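Local atomic coordinates of putative pyridoxal phosphate-dependent transferase (Clostridium difficile, PDB entry 4DQ6), a protein that binds pyridoxal-5'-phosphate and is a putative transferase of the class I and II aminotransferase family. Residues 48-53 against 278-283; 55-60 against 274-279; 12-17 against 41-46; 207-212 against 294-299. One frame throughout, in Å; residues are numbered along the deposited sequence. Where two conformers were deposited one is given.

Contact 1: 48-53 against 278-283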
loop_
_atom_site.group_PDB
_atom_site.type_symbol
_atom_site.label_atom_id
_atom_site.label_comp_id
_atom_site.label_asym_id
_atom_site.label_seq_id
_atom_site.Cartn_x
_atom_site.Cartn_y
_atom_site.Cartn_z
ATOM N N PRO A 48 -0.016 -19.168 -15.198
ATOM C CA PRO A 48 0.094 -20.278 -14.252
ATOM C C PRO A 48 1.213 -20.187 -13.233
ATOM O O PRO A 48 1.041 -20.571 -12.082
ATOM C CB PRO A 48 0.354 -21.474 -15.181
ATOM C CG PRO A 48 -0.186 -21.070 -16.468
ATOM C CD PRO A 48 -0.043 -19.592 -16.599
ATOM N N CYS A 49 2.372 -19.679 -13.626
ATOM C CA CYS A 49 3.456 -19.530 -12.689
ATOM C C CYS A 49 3.142 -18.568 -11.532
ATOM O O CYS A 49 3.616 -18.723 -10.391
ATOM C CB CYS A 49 4.703 -19.093 -13.372
ATOM S SG CYS A 49 4.549 -17.526 -14.268
ATOM N N ILE A 50 2.371 -17.539 -11.860
ATOM C CA ILE A 50 1.961 -16.576 -10.813
ATOM C C ILE A 50 0.957 -17.231 -9.840
ATOM O O ILE A 50 1.141 -17.179 -8.631
ATOM C CB ILE A 50 1.350 -15.354 -11.440
ATOM C CG1 ILE A 50 2.408 -14.627 -12.251
ATOM C CG2 ILE A 50 0.700 -14.472 -10.357
ATOM C CD1 ILE A 50 1.775 -13.550 -13.138
ATOM N N ILE A 51 -0.061 -17.976 -10.370
ATOM C CA ILE A 51 -1.036 -18.648 -9.510
ATOM C C ILE A 51 -0.292 -19.649 -8.608
ATOM O O ILE A 51 -0.551 -19.707 -7.401
ATOM C CB ILE A 51 -2.133 -19.318 -10.338
ATOM C CG1 ILE A 51 -2.900 -18.295 -11.181
ATOM C CG2 ILE A 51 -3.103 -20.086 -9.437
ATOM C CD1 ILE A 51 -3.715 -18.960 -12.287
ATOM N N ASP A 52 0.683 -20.372 -9.162
ATOM C CA ASP A 52 1.304 -21.374 -8.339
ATOM C C ASP A 52 2.218 -20.749 -7.268
ATOM O O ASP A 52 2.322 -21.240 -6.154
ATOM C CB ASP A 52 2.065 -22.348 -9.187
ATOM C CG ASP A 52 2.157 -23.709 -8.520
ATOM O OD1 ASP A 52 1.098 -24.420 -8.320
ATOM O OD2 ASP A 52 3.280 -24.083 -8.192
ATOM N N SER A 53 2.846 -19.616 -7.575
ATOM C CA SER A 53 3.649 -18.898 -6.562
ATOM C C SER A 53 2.742 -18.434 -5.401
ATOM O O SER A 53 3.105 -18.493 -4.202
ATOM C CB SER A 53 4.400 -17.657 -7.149
ATOM O OG SER A 53 3.608 -16.443 -7.408
ATOM N N LEU A 278 5.033 -9.858 -3.241
ATOM C CA LEU A 278 6.443 -10.222 -3.244
ATOM C C LEU A 278 6.703 -11.432 -4.119
ATOM O O LEU A 278 7.577 -11.417 -5.009
ATOM C CB LEU A 278 6.928 -10.589 -1.853
ATOM C CG LEU A 278 8.433 -10.745 -1.768
ATOM C CD1 LEU A 278 9.039 -9.344 -1.527
ATOM C CD2 LEU A 278 8.831 -11.680 -0.626
ATOM N N VAL A 279 5.931 -12.470 -3.880
ATOM C CA VAL A 279 6.187 -13.727 -4.606
ATOM C C VAL A 279 5.702 -13.687 -6.041
ATOM O O VAL A 279 6.337 -14.266 -6.926
ATOM C CB VAL A 279 5.639 -14.989 -3.874
ATOM C CG1 VAL A 279 6.225 -15.160 -2.468
ATOM C CG2 VAL A 279 4.128 -15.038 -3.939
ATOM N N ALA A 280 4.596 -12.978 -6.293
ATOM C CA ALA A 280 4.056 -12.869 -7.663
ATOM C C ALA A 280 4.975 -12.078 -8.573
ATOM O O ALA A 280 5.067 -12.367 -9.763
ATOM C CB ALA A 280 2.641 -12.317 -7.676
ATOM N N THR A 281 5.584 -11.010 -8.061
ATOM C CA THR A 281 6.426 -10.186 -8.891
ATOM C C THR A 281 7.655 -10.967 -9.368
ATOM O O THR A 281 7.981 -11.037 -10.551
ATOM C CB THR A 281 6.864 -8.951 -8.077
ATOM O OG1 THR A 281 5.722 -8.149 -7.763
ATOM C CG2 THR A 281 7.886 -8.107 -8.870
ATOM N N GLU A 282 8.294 -11.698 -8.453
ATOM C CA GLU A 282 9.476 -12.451 -8.796
ATOM C C GLU A 282 9.106 -13.602 -9.739
ATOM O O GLU A 282 9.788 -13.853 -10.727
ATOM C CB GLU A 282 10.084 -12.997 -7.541
ATOM C CG GLU A 282 11.304 -13.832 -7.814
ATOM C CD GLU A 282 12.110 -14.189 -6.587
ATOM O OE1 GLU A 282 12.206 -13.393 -5.622
ATOM O OE2 GLU A 282 12.716 -15.280 -6.638
ATOM N N ALA A 283 7.960 -14.232 -9.473
ATOM C CA ALA A 283 7.505 -15.312 -10.344
ATOM C C ALA A 283 7.166 -14.835 -11.768
ATOM O O ALA A 283 7.444 -15.537 -12.719
ATOM C CB ALA A 283 6.285 -16.015 -9.744
#
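Ser-53 faces helix 275-287 from the neighbouring helix 48-58 and carries much of the contact between them. Its OG sits in the crowded position between the backbone N and the carbonyl carbon (chi1 76°), which turns the hydroxyl back onto its own helix. There it donates to Ile-50 O at 2.9 Å, in the carbonyl plane and on a lone pair, so the hydroxyl is satisfied within helix 48-58 and can still lie against apolar atoms of the other helix. Ala-283 CB presses against both side-chain atoms of this serine, 3.6 Å from Ser-53 CB and equally close to Ser-53 OG. Val-279 lies one turn earlier on helix 275-287: its CG2, itself in the crowded position, meets Ser-53 O at 3.6 Å. The pair is a close antiparallel helix packing, with segment axes 8.6 Å apart and N-to-C directions at 151°, and the small residues Ser-53, Ala-280 and Ala-283 line the interface. Ile-50 and Ala-280 bring the backbones nearest, their CA atoms being 5.3 Å apart. With CG1 beside the backbone N (chi1 -65°), Ile-50 sends CG2 anti to that N, and this branch touches Ala-280 CB at 3.9 Å. Cys-49 SG, in the crowded position, comes within 3.8 Å of Ala-283 O. Beyond the two segments, Leu-54 adds to the packing on Ala-280, and Phe-18 of the second subunit packs against Val-279.

Contact 2: 55-60 against 274-279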
loop_
_atom_site.group_PDB
_atom_site.type_symbol
_atom_site.label_atom_id
_atom_site.label_comp_id
_atom_site.label_asym_id
_atom_site.label_seq_id
_atom_site.Cartn_x
_atom_site.Cartn_y
_atom_site.Cartn_z
ATOM N N LYS A 55 -0.093 -19.888 -4.561
ATOM C CA LYS A 55 -0.531 -21.043 -3.813
ATOM C C LYS A 55 0.515 -21.501 -2.847
ATOM O O LYS A 55 0.195 -21.741 -1.699
ATOM C CB LYS A 55 -0.905 -22.204 -4.745
ATOM C CG LYS A 55 -2.132 -21.928 -5.565
ATOM C CD LYS A 55 -2.372 -23.171 -6.423
ATOM C CE LYS A 55 -3.586 -23.071 -7.319
ATOM N NZ LYS A 55 -3.702 -24.296 -8.173
ATOM N N ASN A 56 1.773 -21.524 -3.278
ATOM C CA ASN A 56 2.864 -21.939 -2.425
ATOM C C ASN A 56 2.990 -21.005 -1.218
ATOM O O ASN A 56 3.115 -21.448 -0.097
ATOM C CB ASN A 56 4.164 -22.017 -3.226
ATOM C CG ASN A 56 5.339 -22.360 -2.369
ATOM O OD1 ASN A 56 5.588 -23.526 -2.096
ATOM N ND2 ASN A 56 6.041 -21.328 -1.881
ATOM N N ARG A 57 2.864 -19.707 -1.485
ATOM C CA ARG A 57 2.959 -18.764 -0.372
ATOM C C ARG A 57 1.766 -18.930 0.610
ATOM O O ARG A 57 1.893 -18.828 1.815
ATOM C CB ARG A 57 3.051 -17.336 -0.884
ATOM C CG ARG A 57 3.259 -16.249 0.208
ATOM C CD ARG A 57 4.498 -16.468 1.056
ATOM N NE ARG A 57 4.561 -15.513 2.181
ATOM C CZ ARG A 57 3.839 -15.633 3.286
ATOM N NH1 ARG A 57 2.985 -16.697 3.448
ATOM N NH2 ARG A 57 3.979 -14.761 4.270
ATOM N N LEU A 58 0.570 -19.031 0.049
ATOM C CA LEU A 58 -0.665 -19.215 0.833
ATOM C C LEU A 58 -0.524 -20.416 1.755
ATOM O O LEU A 58 -0.865 -20.338 2.940
ATOM C CB LEU A 58 -1.866 -19.315 -0.103
ATOM C CG LEU A 58 -3.265 -19.271 0.552
ATOM C CD1 LEU A 58 -4.303 -18.855 -0.497
ATOM C CD2 LEU A 58 -3.553 -20.565 1.244
ATOM N N GLU A 59 -0.022 -21.560 1.231
ATOM C CA GLU A 59 0.069 -22.765 2.019
ATOM C C GLU A 59 1.074 -22.747 3.187
ATOM O O GLU A 59 1.111 -23.619 4.034
ATOM C CB GLU A 59 0.326 -23.964 1.084
ATOM C CG GLU A 59 -0.873 -24.236 0.190
ATOM C CD GLU A 59 -0.623 -25.338 -0.840
ATOM O OE1 GLU A 59 0.518 -25.430 -1.384
ATOM O OE2 GLU A 59 -1.580 -26.116 -1.128
ATOM N N GLN A 60 1.883 -21.706 3.276
ATOM C CA GLN A 60 2.695 -21.504 4.486
ATOM C C GLN A 60 1.866 -21.092 5.690
ATOM O O GLN A 60 2.295 -21.298 6.833
ATOM C CB GLN A 60 3.797 -20.477 4.227
ATOM C CG GLN A 60 4.799 -20.915 3.146
ATOM C CD GLN A 60 5.844 -19.845 2.779
ATOM O OE1 GLN A 60 5.771 -18.663 3.203
ATOM N NE2 GLN A 60 6.815 -20.242 1.975
ATOM N N ASN A 274 3.342 -6.456 0.292
ATOM C CA ASN A 274 2.499 -7.489 0.937
ATOM C C ASN A 274 3.041 -8.840 0.506
ATOM O O ASN A 274 3.793 -8.989 -0.425
ATOM C CB ASN A 274 0.997 -7.301 0.656
ATOM C CG ASN A 274 0.618 -7.631 -0.782
ATOM O OD1 ASN A 274 0.696 -8.811 -1.149
ATOM N ND2 ASN A 274 0.177 -6.645 -1.577
ATOM N N CYS A 275 2.694 -9.831 1.275
ATOM C CA CYS A 275 3.375 -11.107 1.096
ATOM C C CYS A 275 3.111 -11.717 -0.261
ATOM O O CYS A 275 3.923 -12.540 -0.728
ATOM C CB CYS A 275 3.022 -12.064 2.201
ATOM S SG CYS A 275 1.309 -12.439 2.444
ATOM N N PHE A 276 1.972 -11.397 -0.848
ATOM C CA PHE A 276 1.600 -12.006 -2.128
ATOM C C PHE A 276 2.228 -11.276 -3.313
ATOM O O PHE A 276 2.666 -11.879 -4.280
ATOM C CB PHE A 276 0.100 -12.172 -2.228
ATOM C CG PHE A 276 -0.446 -13.219 -1.303
ATOM C CD1 PHE A 276 -0.065 -14.553 -1.483
ATOM C CD2 PHE A 276 -1.350 -12.960 -0.258
ATOM C CE1 PHE A 276 -0.556 -15.572 -0.683
ATOM C CE2 PHE A 276 -1.821 -13.994 0.595
ATOM C CZ PHE A 276 -1.426 -15.330 0.338
ATOM N N SER A 277 2.216 -9.958 -3.284
ATOM C CA SER A 277 2.925 -9.186 -4.247
ATOM C C SER A 277 4.399 -9.596 -4.382
ATOM O O SER A 277 4.966 -9.664 -5.484
ATOM C CB SER A 277 2.804 -7.696 -3.799
ATOM O OG SER A 277 3.759 -6.860 -4.272
ATOM N N LEU A 278 5.033 -9.858 -3.241
ATOM C CA LEU A 278 6.443 -10.222 -3.244
ATOM C C LEU A 278 6.703 -11.432 -4.119
ATOM O O LEU A 278 7.577 -11.417 -5.009
ATOM C CB LEU A 278 6.928 -10.589 -1.853
ATOM C CG LEU A 278 8.433 -10.745 -1.768
ATOM C CD1 LEU A 278 9.039 -9.344 -1.527
ATOM C CD2 LEU A 278 8.831 -11.680 -0.626
ATOM N N VAL A 279 5.931 -12.470 -3.880
ATOM C CA VAL A 279 6.187 -13.727 -4.606
ATOM C C VAL A 279 5.702 -13.687 -6.041
ATOM O O VAL A 279 6.337 -14.266 -6.926
ATOM C CB VAL A 279 5.639 -14.989 -3.874
ATOM C CG1 VAL A 279 6.225 -15.160 -2.468
ATOM C CG2 VAL A 279 4.128 -15.038 -3.939
HETATM O O HOH W 1 5.961 -13.393 0.977
#
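Apolar packing brings Phe-276 against helix 48-58. With CG beside the backbone N (chi1 -70°), the ring turns its CE1 corner to Leu-58, whose CB lies 4.0 Å from Phe-276 CE1. Leu-58 CA stands in the ring plane at the edge. Arg-57 lends its aliphatic part to the same packing: CG, anti to the backbone N (chi1 -176°), is 4.0 Å from Phe-276 CE1, and CB is equally far from Val-279 CG2. The arginine chain bends at chi2 (57°), which puts the guanidinium beside Cys-275: Arg-57 NH2 is 3.5 Å from Cys-275 CB, and Cys-275 SG lies over one face of the guanidinium, offset toward its rim.

Among the polar contacts, a water in the guanidinium plane accepts from Arg-57 NE at 2.8 Å and donates to Cys-275 O. Arg-57 NH2 also donates to Ile-62 O, a second grip that fixes its rotation.

Asn-274 is the N-cap of helix 275-287; its OD1 accepts a nearly straight bond from Ser-277 N at 2.9 Å and a weak one from Phe-276 N.

The packed helices 48-58 and 275-287 lie at the dimer interface of this aminotransferase-family protein, where Phe-276 meets Phe-276 of the second subunit.

Contact 3: 12-17 against 41-46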
loop_
_atom_site.group_PDB
_atom_site.type_symbol
_atom_site.label_atom_id
_atom_site.label_comp_id
_atom_site.label_asym_id
_atom_site.label_seq_id
_atom_site.Cartn_x
_atom_site.Cartn_y
_atom_site.Cartn_z
ATOM N N VAL A 12 -14.201 -15.982 -18.340
ATOM C CA VAL A 12 -14.004 -16.061 -16.872
ATOM C C VAL A 12 -14.850 -14.940 -16.250
ATOM O O VAL A 12 -14.473 -13.767 -16.240
ATOM C CB VAL A 12 -12.505 -16.008 -16.410
ATOM C CG1 VAL A 12 -12.347 -16.641 -15.035
ATOM C CG2 VAL A 12 -11.574 -16.743 -17.374
ATOM N N ASP A 13 -16.029 -15.313 -15.790
ATOM C CA ASP A 13 -16.956 -14.356 -15.241
ATOM C C ASP A 13 -16.291 -13.812 -13.974
ATOM O O ASP A 13 -15.679 -14.528 -13.182
ATOM C CB ASP A 13 -18.323 -15.009 -14.977
ATOM C CG ASP A 13 -19.307 -14.074 -14.267
ATOM O OD1 ASP A 13 -19.839 -13.123 -14.903
ATOM O OD2 ASP A 13 -19.556 -14.322 -13.067
ATOM N N ARG A 14 -16.333 -12.503 -13.859
ATOM C CA ARG A 14 -15.717 -11.847 -12.722
ATOM C C ARG A 14 -16.741 -11.184 -11.834
ATOM O O ARG A 14 -16.388 -10.378 -10.975
ATOM C CB ARG A 14 -14.722 -10.837 -13.217
ATOM C CG ARG A 14 -13.452 -11.398 -13.786
ATOM C CD ARG A 14 -12.649 -10.282 -14.394
ATOM N NE ARG A 14 -11.879 -9.549 -13.384
ATOM C CZ ARG A 14 -11.211 -8.420 -13.624
ATOM N NH1 ARG A 14 -11.293 -7.860 -14.826
ATOM N NH2 ARG A 14 -10.490 -7.820 -12.672
ATOM N N SER A 15 -18.013 -11.571 -11.979
ATOM C CA SER A 15 -19.072 -11.026 -11.133
ATOM C C SER A 15 -18.817 -11.295 -9.637
ATOM O O SER A 15 -19.347 -10.547 -8.833
ATOM C CB SER A 15 -20.437 -11.626 -11.542
ATOM O OG SER A 15 -20.468 -12.969 -11.090
ATOM N N ASN A 16 -18.085 -12.371 -9.281
ATOM C CA ASN A 16 -17.729 -12.814 -7.923
ATOM C C ASN A 16 -16.323 -12.392 -7.441
ATOM O O ASN A 16 -15.884 -12.770 -6.351
ATOM C CB ASN A 16 -17.807 -14.367 -7.840
ATOM C CG ASN A 16 -16.690 -15.111 -8.630
ATOM O OD1 ASN A 16 -16.098 -14.593 -9.587
ATOM N ND2 ASN A 16 -16.447 -16.380 -8.245
ATOM N N ASN A 17 -15.603 -11.707 -8.319
ATOM C CA ASN A 17 -14.139 -11.481 -8.234
ATOM C C ASN A 17 -13.797 -10.089 -7.634
ATOM O O ASN A 17 -12.639 -9.698 -7.745
ATOM C CB ASN A 17 -13.612 -11.681 -9.686
ATOM C CG ASN A 17 -12.114 -11.560 -9.889
ATOM O OD1 ASN A 17 -11.672 -10.795 -10.773
ATOM N ND2 ASN A 17 -11.312 -12.342 -9.177
ATOM N N ASP A 41 -7.478 -3.425 -16.668
ATOM C CA ASP A 41 -6.999 -4.742 -16.239
ATOM C C ASP A 41 -7.599 -5.710 -17.229
ATOM O O ASP A 41 -8.424 -5.348 -18.044
ATOM C CB ASP A 41 -7.237 -5.073 -14.747
ATOM C CG ASP A 41 -8.672 -5.310 -14.374
ATOM O OD1 ASP A 41 -9.531 -5.555 -15.255
ATOM O OD2 ASP A 41 -8.972 -5.297 -13.147
ATOM N N MET A 42 -7.171 -6.958 -17.168
ATOM C CA MET A 42 -7.538 -7.882 -18.207
ATOM C C MET A 42 -8.592 -8.851 -17.734
ATOM O O MET A 42 -8.621 -9.230 -16.546
ATOM C CB MET A 42 -6.313 -8.707 -18.631
ATOM C CG MET A 42 -4.995 -7.968 -18.886
ATOM S SD MET A 42 -3.812 -9.295 -19.429
ATOM C CE MET A 42 -2.316 -8.272 -19.524
ATOM N N ASP A 43 -9.421 -9.342 -18.643
ATOM C CA ASP A 43 -10.348 -10.447 -18.317
ATOM C C ASP A 43 -9.739 -11.784 -18.708
ATOM O O ASP A 43 -10.375 -12.675 -19.371
ATOM C CB ASP A 43 -11.676 -10.258 -19.003
ATOM C CG ASP A 43 -12.474 -9.117 -18.403
ATOM O OD1 ASP A 43 -12.973 -9.261 -17.265
ATOM O OD2 ASP A 43 -12.621 -8.074 -19.067
ATOM N N PHE A 44 -8.514 -11.932 -18.261
ATOM C CA PHE A 44 -7.769 -13.153 -18.399
ATOM C C PHE A 44 -7.226 -13.625 -17.052
ATOM O O PHE A 44 -6.913 -12.871 -16.213
ATOM C CB PHE A 44 -6.580 -12.990 -19.304
ATOM C CG PHE A 44 -6.905 -12.667 -20.712
ATOM C CD1 PHE A 44 -7.874 -13.341 -21.441
ATOM C CD2 PHE A 44 -6.172 -11.704 -21.333
ATOM C CE1 PHE A 44 -8.141 -12.965 -22.759
ATOM C CE2 PHE A 44 -6.379 -11.348 -22.650
ATOM C CZ PHE A 44 -7.407 -11.976 -23.359
ATOM N N LYS A 45 -7.118 -14.925 -16.855
ATOM C CA LYS A 45 -6.425 -15.480 -15.700
ATOM C C LYS A 45 -4.975 -15.096 -15.675
ATOM O O LYS A 45 -4.362 -14.902 -16.727
ATOM C CB LYS A 45 -6.522 -16.998 -15.711
ATOM C CG LYS A 45 -7.921 -17.479 -15.412
ATOM C CD LYS A 45 -7.950 -18.972 -15.353
ATOM C CE LYS A 45 -9.351 -19.406 -15.015
ATOM N NZ LYS A 45 -9.349 -20.876 -15.165
ATOM N N ALA A 46 -4.392 -14.969 -14.503
ATOM C CA ALA A 46 -2.965 -14.707 -14.405
ATOM C C ALA A 46 -2.211 -15.889 -14.925
ATOM O O ALA A 46 -2.762 -16.998 -14.944
ATOM C CB ALA A 46 -2.550 -14.466 -12.928
HETATM O O HOH W 2 -12.899 -13.893 -19.182
#
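Arg-14 makes the tight part of this contact, reaching from a loop near the N-terminus to two aspartates in the loop 41-46. A bend at chi3 (82°) directs the guanidinium tip to tip at Asp-41. The grip is end-on and two-pronged: Arg-14 NH1 bonds Asp-41 OD1 at 2.9 Å and Arg-14 NH2 bonds Asp-41 OD2 at 3.0 Å. Both oxygens lie near the guanidinium plane but are met from above the carboxylate, the two planes being 50° apart. Arg-14 NH1 also gives a longer bond of 3.3 Å to Asp-43 OD1, completing a salt-bridge network. Arg-14 NE donates to Asn-17 OD1 at 2.9 Å, in plane, across the type I turn 14-17, so all three nitrogens fix the group's rotation. The arginine would be expected to stabilise the ionised form of both aspartates.

Packing is looser around the partly exposed Val-12 and Lys-45. The contact here is carbon on carbon, Val-12 CG1 lying 4.1 Å from Lys-45 CE, while a water accepts from Val-12 N and donates to Asp-43 O. Lys-45 NZ pairs with Glu-61 of the second subunit.

Lys-21 of helix 20-23 makes a salt bridge to Asp-43 and Trp-22 a hydrogen bond to its OD1, Tyr-65 N of the second subunit reaches Asp-41 OD2, and Asn-371, at the end of strand 367-371, bonds Asp-41 O; the loop 41-46 leads into helix 48-58.

Contact 4: 207-212 against 294-299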
loop_
_atom_site.group_PDB
_atom_site.type_symbol
_atom_site.label_atom_id
_atom_site.label_comp_id
_atom_site.label_asym_id
_atom_site.label_seq_id
_atom_site.Cartn_x
_atom_site.Cartn_y
_atom_site.Cartn_z
ATOM N N SER A 207 5.499 -1.009 -20.610
ATOM C CA SER A 207 6.758 -1.233 -21.337
ATOM C C SER A 207 6.876 -2.647 -21.913
ATOM O O SER A 207 7.582 -2.878 -22.885
ATOM C CB SER A 207 7.958 -1.003 -20.413
ATOM O OG SER A 207 7.870 -1.824 -19.251
ATOM N N ASP A 208 6.087 -3.587 -21.401
ATOM C CA ASP A 208 6.130 -4.969 -21.906
ATOM C C ASP A 208 5.051 -5.264 -22.922
ATOM O O ASP A 208 5.031 -6.371 -23.499
ATOM C CB ASP A 208 6.003 -6.000 -20.762
ATOM C CG ASP A 208 7.057 -5.823 -19.648
ATOM O OD1 ASP A 208 8.234 -5.701 -19.964
ATOM O OD2 ASP A 208 6.706 -5.890 -18.428
ATOM N N ILE A 209 4.076 -4.380 -23.022
ATOM C CA ILE A 209 2.935 -4.602 -23.897
ATOM C C ILE A 209 3.189 -3.902 -25.219
ATOM O O ILE A 209 2.762 -2.760 -25.453
ATOM C CB ILE A 209 1.608 -4.199 -23.226
ATOM C CG1 ILE A 209 1.450 -4.972 -21.866
ATOM C CG2 ILE A 209 0.444 -4.518 -24.174
ATOM C CD1 ILE A 209 0.342 -4.369 -21.020
ATOM N N ILE A 210 3.998 -4.551 -26.019
ATOM C CA ILE A 210 4.509 -4.034 -27.275
ATOM C C ILE A 210 4.206 -4.944 -28.420
ATOM O O ILE A 210 4.395 -6.156 -28.295
ATOM C CB ILE A 210 6.046 -3.833 -27.180
ATOM C CG1 ILE A 210 6.471 -3.061 -25.917
ATOM C CG2 ILE A 210 6.590 -3.175 -28.439
ATOM C CD1 ILE A 210 6.009 -1.590 -25.856
ATOM N N LEU A 211 3.672 -4.413 -29.501
ATOM C CA LEU A 211 3.242 -5.225 -30.636
ATOM C C LEU A 211 4.380 -5.444 -31.615
ATOM O O LEU A 211 5.487 -4.822 -31.490
ATOM C CB LEU A 211 2.020 -4.561 -31.302
ATOM C CG LEU A 211 0.760 -4.415 -30.466
ATOM C CD1 LEU A 211 -0.459 -4.099 -31.308
ATOM C CD2 LEU A 211 0.565 -5.699 -29.686
ATOM N N LYS A 212 4.153 -6.353 -32.564
ATOM C CA LYS A 212 5.171 -6.679 -33.546
ATOM C C LYS A 212 5.686 -5.465 -34.307
ATOM O O LYS A 212 4.941 -4.530 -34.576
ATOM C CB LYS A 212 4.614 -7.734 -34.556
ATOM C CG LYS A 212 4.433 -9.085 -33.914
ATOM C CD LYS A 212 3.625 -10.043 -34.798
ATOM C CE LYS A 212 3.368 -11.418 -34.140
ATOM N NZ LYS A 212 1.941 -11.662 -33.698
ATOM N N SER A 294 2.704 -15.354 -25.492
ATOM C CA SER A 294 1.423 -15.913 -25.960
ATOM C C SER A 294 0.304 -14.886 -25.849
ATOM O O SER A 294 -0.486 -14.756 -26.761
ATOM C CB SER A 294 1.052 -17.180 -25.199
ATOM O OG SER A 294 -0.049 -17.930 -25.771
ATOM N N PHE A 295 0.298 -14.088 -24.751
ATOM C CA PHE A 295 -0.687 -13.059 -24.559
ATOM C C PHE A 295 -0.509 -12.022 -25.681
ATOM O O PHE A 295 -1.507 -11.579 -26.253
ATOM C CB PHE A 295 -0.489 -12.327 -23.204
ATOM C CG PHE A 295 -1.134 -10.982 -23.141
ATOM C CD1 PHE A 295 -2.479 -10.867 -23.005
ATOM C CD2 PHE A 295 -0.400 -9.804 -23.249
ATOM C CE1 PHE A 295 -3.110 -9.642 -22.963
ATOM C CE2 PHE A 295 -1.024 -8.580 -23.187
ATOM C CZ PHE A 295 -2.351 -8.463 -23.051
ATOM N N LEU A 296 0.734 -11.666 -26.034
ATOM C CA LEU A 296 0.949 -10.617 -27.032
ATOM C C LEU A 296 0.496 -11.059 -28.411
ATOM O O LEU A 296 -0.015 -10.269 -29.205
ATOM C CB LEU A 296 2.381 -10.171 -27.021
ATOM C CG LEU A 296 2.883 -9.348 -25.826
ATOM C CD1 LEU A 296 4.390 -9.233 -25.933
ATOM C CD2 LEU A 296 2.229 -7.953 -25.733
ATOM N N GLU A 297 0.624 -12.342 -28.693
ATOM C CA GLU A 297 0.037 -12.887 -29.941
ATOM C C GLU A 297 -1.512 -12.827 -29.981
ATOM O O GLU A 297 -2.116 -12.417 -30.959
ATOM C CB GLU A 297 0.505 -14.324 -30.117
ATOM C CG GLU A 297 1.942 -14.381 -30.543
ATOM C CD GLU A 297 2.116 -14.240 -32.056
ATOM O OE1 GLU A 297 1.096 -14.116 -32.779
ATOM O OE2 GLU A 297 3.286 -14.243 -32.522
ATOM N N TYR A 298 -2.108 -13.196 -28.854
ATOM C CA TYR A 298 -3.542 -13.109 -28.706
ATOM C C TYR A 298 -4.052 -11.660 -28.823
ATOM O O TYR A 298 -5.013 -11.418 -29.476
ATOM C CB TYR A 298 -3.982 -13.793 -27.415
ATOM C CG TYR A 298 -5.472 -14.096 -27.364
ATOM C CD1 TYR A 298 -5.938 -15.242 -27.908
ATOM C CD2 TYR A 298 -6.414 -13.167 -26.906
ATOM C CE1 TYR A 298 -7.278 -15.588 -27.889
ATOM C CE2 TYR A 298 -7.794 -13.488 -26.861
ATOM C CZ TYR A 298 -8.217 -14.712 -27.384
ATOM O OH TYR A 298 -9.589 -14.982 -27.351
ATOM N N LEU A 299 -3.352 -10.716 -28.176
ATOM C CA LEU A 299 -3.738 -9.342 -28.203
ATOM C C LEU A 299 -3.655 -8.796 -29.594
ATOM O O LEU A 299 -4.563 -8.106 -30.023
ATOM C CB LEU A 299 -2.784 -8.572 -27.309
ATOM C CG LEU A 299 -2.952 -7.079 -27.361
ATOM C CD1 LEU A 299 -4.335 -6.792 -26.844
ATOM C CD2 LEU A 299 -1.848 -6.480 -26.494
#
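From its CB, Lys-212 runs along the surface toward helix 289-313. CG lies beside the backbone N (chi1 -70°), and the chain stays extended as far as CE, with CB, CG and CD making no close approach to the helix. CE is the first atom to meet it, 3.3 Å from Glu-297 OE2. A turn at chi4 (108°) brings NZ to Glu-297 OE1 at 2.8 Å, a salt-bridged hydrogen bond that approaches from above the carboxylate plane. Glu-297 is bent at chi2 (-85°), which swings its carboxylate round to the lysine although its CB points away from the loop. The two side chains cross at about a right angle.

The rest of the contact is apolar. Leu-296 points toward the loop and lays its methyls along the backbone: CD1 is 3.8 Å from Asp-208 O, and CD2 is equally far from Ile-210 O. Ile-209 CG2, anti to the backbone N, packs on Leu-299 CD2 at 3.8 Å and nears the edge of the Phe-295 ring. Leu-211 CD2 reaches that same Leu-299 methyl at 4.1 Å, crossing at about a right angle.

Outside the segments, Asp-208 bonds Thr-239 and Trp-79, and Lys-212 N bonds Glu-300. Branched aliphatic groups thus join the loop that follows strand 199-203 to the helix, while the one charged pair involves two exposed side chains, so solvent would be expected to weaken its attraction.

How the contacts relate
Contacts 1 and 2 are successive parts of one helix pair, 48-58 with 275-287; they share Leu-278 and Val-279 and have centres about 8 Å apart. Contact 3 touches contact 1 where Ile-51 CD1 packs 3.4 Å from Ala-46 O, and it meets contact 4 through Met-42 CE, 3.5 Å from Phe-295 CZ, and Phe-44. Contacts 2 and 4 are the farthest apart, about 27 Å between centres. The side chains of Asp-41 and Ile-209 come within about 8 Å and 9 Å of a bound pyridoxal-5'-phosphate, against about 13 Å for Cys-275. Contacts 1, 2 and 3 all touch the second subunit, whereas contact 4 lies within one chain.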